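Local structure of thermoresistant glucokinase (Janibacter sp. HTCC2649, 4EUN) at residues V33-S38 against V126-L131. The protein probably phosphorylates a sugar acid at the expense of ATP, as a gluconate kinase of the P-loop kinase fold. Residues are numbered along the deposited sequence; the frame is centred on the assembly and turned at random. Where two conformers were deposited one is given.
Sequences VVMGVS and VDFLHL
Val33 and Met35 take their backbone hydrogen bonds from strand 127-131 in the alternating ladder of a parallel sheet. Val33 N donates to Asp127 O at 2.8 Å, Leu129 N returns a bond to Val33 O, Met35 N gives to Leu129 O, and Leu131 N closes the series on Met35 O. All four are short, and the N-H of Met35 points at its acceptor almost straight (169°). CA-H groups of Phe128, Val34 and His130 add weaker contacts to the carbonyls of Val33, Leu129 and Met35 respectively.

Beyond the last rung the chains part, and a water takes over, donating to Leu131 O at 2.7 Å and accepting from Val37 N. Here strand 31-35, central in the order 2-3-1-4-5 of the sheet, runs into what is probably a Walker A loop, with Gly36 O hydrogen-bonded to Lys42 NZ. Gly36 CA comes to 3.4 Å from Leu131 O, a close approach that suits glycine, which has no side chain.

Apolar packing fills both faces. On the one with Val33, Met35, Phe128 and His130, the valine lies alongside the phenylalanine, its CB 3.7 Å from Phe128 CE2, while its CG2 meets Val126 CG1. Valine's branch at CB favours the extended backbone and brings CB and CG1 against CD2 and CE2 of the ring. In the conformer described, Met35, bent at chi3 (70°), brings CE to 3.9 Å from His130 CB; NE2 of the imidazole is hydrogen-bonded to Asp132 OD2. On the opposite face, Val34 CG2 meets Leu129 CD1 at 4.0 Å, Val34 resting on Ala46 of helix 42-53 and Leu129 on Ala187 and Trp190 of helix 180-191.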
loop_
_atom_site.group_PDB
_atom_site.type_symbol
_atom_site.label_atom_id
_atom_site.label_comp_id
_atom_site.label_asym_id
_atom_site.label_seq_id
_atom_site.Cartn_x
_atom_site.Cartn_y
_atom_site.Cartn_z
ATOM N N VAL A 33 1.034 -4.226 12.407
ATOM C CA VAL A 33 -0.208 -3.655 11.907
ATOM C C VAL A 33 -0.303 -2.217 12.385
ATOM O O VAL A 33 -0.223 -1.966 13.587
ATOM C CB VAL A 33 -1.451 -4.450 12.397
ATOM C CG1 VAL A 33 -2.738 -3.727 12.003
ATOM C CG2 VAL A 33 -1.432 -5.861 11.808
ATOM N N VAL A 34 -0.454 -1.284 11.444
ATOM C CA VAL A 34 -0.693 0.114 11.787
ATOM C C VAL A 34 -2.189 0.293 11.719
ATOM O O VAL A 34 -2.787 0.176 10.660
ATOM C CB VAL A 34 -0.017 1.089 10.804
ATOM C CG1 VAL A 34 -0.196 2.531 11.292
ATOM C CG2 VAL A 34 1.481 0.747 10.663
ATOM N N MET A 35 -2.784 0.618 12.858
ATOM C CA MET A 35 -4.225 0.666 12.975
ATOM C C MET A 35 -4.638 2.100 13.278
ATOM O O MET A 35 -4.020 2.764 14.089
ATOM C CB MET A 35 -4.662 -0.293 14.086
ATOM C CG MET A 35 -5.976 0.037 14.734
ATOM S SD MET A 35 -6.399 -1.146 16.030
ATOM C CE MET A 35 -5.216 -0.771 17.328
ATOM N N GLY A 36 -5.669 2.590 12.596
ATOM C CA GLY A 36 -6.187 3.922 12.869
ATOM C C GLY A 36 -7.251 4.242 11.849
ATOM O O GLY A 36 -7.323 3.596 10.814
ATOM N N VAL A 37 -8.075 5.239 12.122
ATOM C CA VAL A 37 -9.131 5.569 11.170
ATOM C C VAL A 37 -8.565 6.171 9.884
ATOM O O VAL A 37 -7.393 6.533 9.825
ATOM C CB VAL A 37 -10.185 6.515 11.781
ATOM C CG1 VAL A 37 -10.732 5.922 13.072
ATOM C CG2 VAL A 37 -9.595 7.899 12.033
ATOM N N SER A 38 -9.399 6.256 8.853
ATOM C CA SER A 38 -9.014 6.913 7.607
ATOM C C SER A 38 -8.622 8.366 7.849
ATOM O O SER A 38 -9.323 9.102 8.559
ATOM C CB SER A 38 -10.170 6.870 6.606
ATOM O OG SER A 38 -10.450 5.543 6.206
ATOM N N VAL A 126 1.983 -10.549 16.310
ATOM C CA VAL A 126 1.570 -9.303 15.667
ATOM C C VAL A 126 1.745 -8.108 16.607
ATOM O O VAL A 126 1.235 -8.105 17.735
ATOM C CB VAL A 126 0.108 -9.337 15.167
ATOM C CG1 VAL A 126 -0.197 -8.074 14.360
ATOM C CG2 VAL A 126 -0.149 -10.557 14.303
ATOM N N ASP A 127 2.471 -7.097 16.136
ATOM C CA ASP A 127 2.699 -5.886 16.916
ATOM C C ASP A 127 1.878 -4.765 16.324
ATOM O O ASP A 127 1.856 -4.585 15.112
ATOM C CB ASP A 127 4.182 -5.502 16.885
ATOM C CG ASP A 127 5.077 -6.577 17.459
ATOM O OD1 ASP A 127 4.849 -7.004 18.616
ATOM O OD2 ASP A 127 6.008 -7.003 16.744
ATOM N N PHE A 128 1.190 -4.006 17.176
ATOM C CA PHE A 128 0.296 -2.969 16.686
ATOM C C PHE A 128 0.840 -1.579 16.932
ATOM O O PHE A 128 1.338 -1.283 18.015
ATOM C CB PHE A 128 -1.085 -3.113 17.358
ATOM C CG PHE A 128 -1.838 -4.314 16.889
ATOM C CD1 PHE A 128 -1.621 -5.561 17.466
ATOM C CD2 PHE A 128 -2.730 -4.208 15.827
ATOM C CE1 PHE A 128 -2.296 -6.687 16.998
ATOM C CE2 PHE A 128 -3.411 -5.322 15.358
ATOM C CZ PHE A 128 -3.193 -6.561 15.943
ATOM N N LEU A 129 0.758 -0.731 15.912
ATOM C CA LEU A 129 0.998 0.697 16.082
ATOM C C LEU A 129 -0.359 1.364 15.942
ATOM O O LEU A 129 -0.968 1.357 14.873
ATOM C CB LEU A 129 1.972 1.221 15.021
ATOM C CG LEU A 129 3.328 0.521 14.926
ATOM C CD1 LEU A 129 4.097 1.071 13.734
ATOM C CD2 LEU A 129 4.129 0.694 16.207
ATOM N N HIS A 130 -0.849 1.922 17.038
ATOM C CA HIS A 130 -2.180 2.525 17.048
ATOM C C HIS A 130 -2.067 4.038 16.837
ATOM O O HIS A 130 -1.688 4.774 17.746
ATOM C CB HIS A 130 -2.864 2.204 18.376
ATOM C CG HIS A 130 -4.185 2.880 18.571
ATOM N ND1 HIS A 130 -4.800 2.933 19.803
ATOM C CD2 HIS A 130 -5.010 3.516 17.705
ATOM C CE1 HIS A 130 -5.943 3.588 19.691
ATOM N NE2 HIS A 130 -6.095 3.957 18.435
ATOM N N LEU A 131 -2.372 4.483 15.618
ATOM C CA LEU A 131 -2.248 5.884 15.241
ATOM C C LEU A 131 -3.582 6.564 15.492
ATOM O O LEU A 131 -4.608 6.182 14.917
ATOM C CB LEU A 131 -1.861 5.987 13.764
ATOM C CG LEU A 131 -1.498 7.346 13.162
ATOM C CD1 LEU A 131 -0.234 7.909 13.778
ATOM C CD2 LEU A 131 -1.304 7.163 11.677
HETATM O O HOH W 1 -7.159 6.815 14.487
#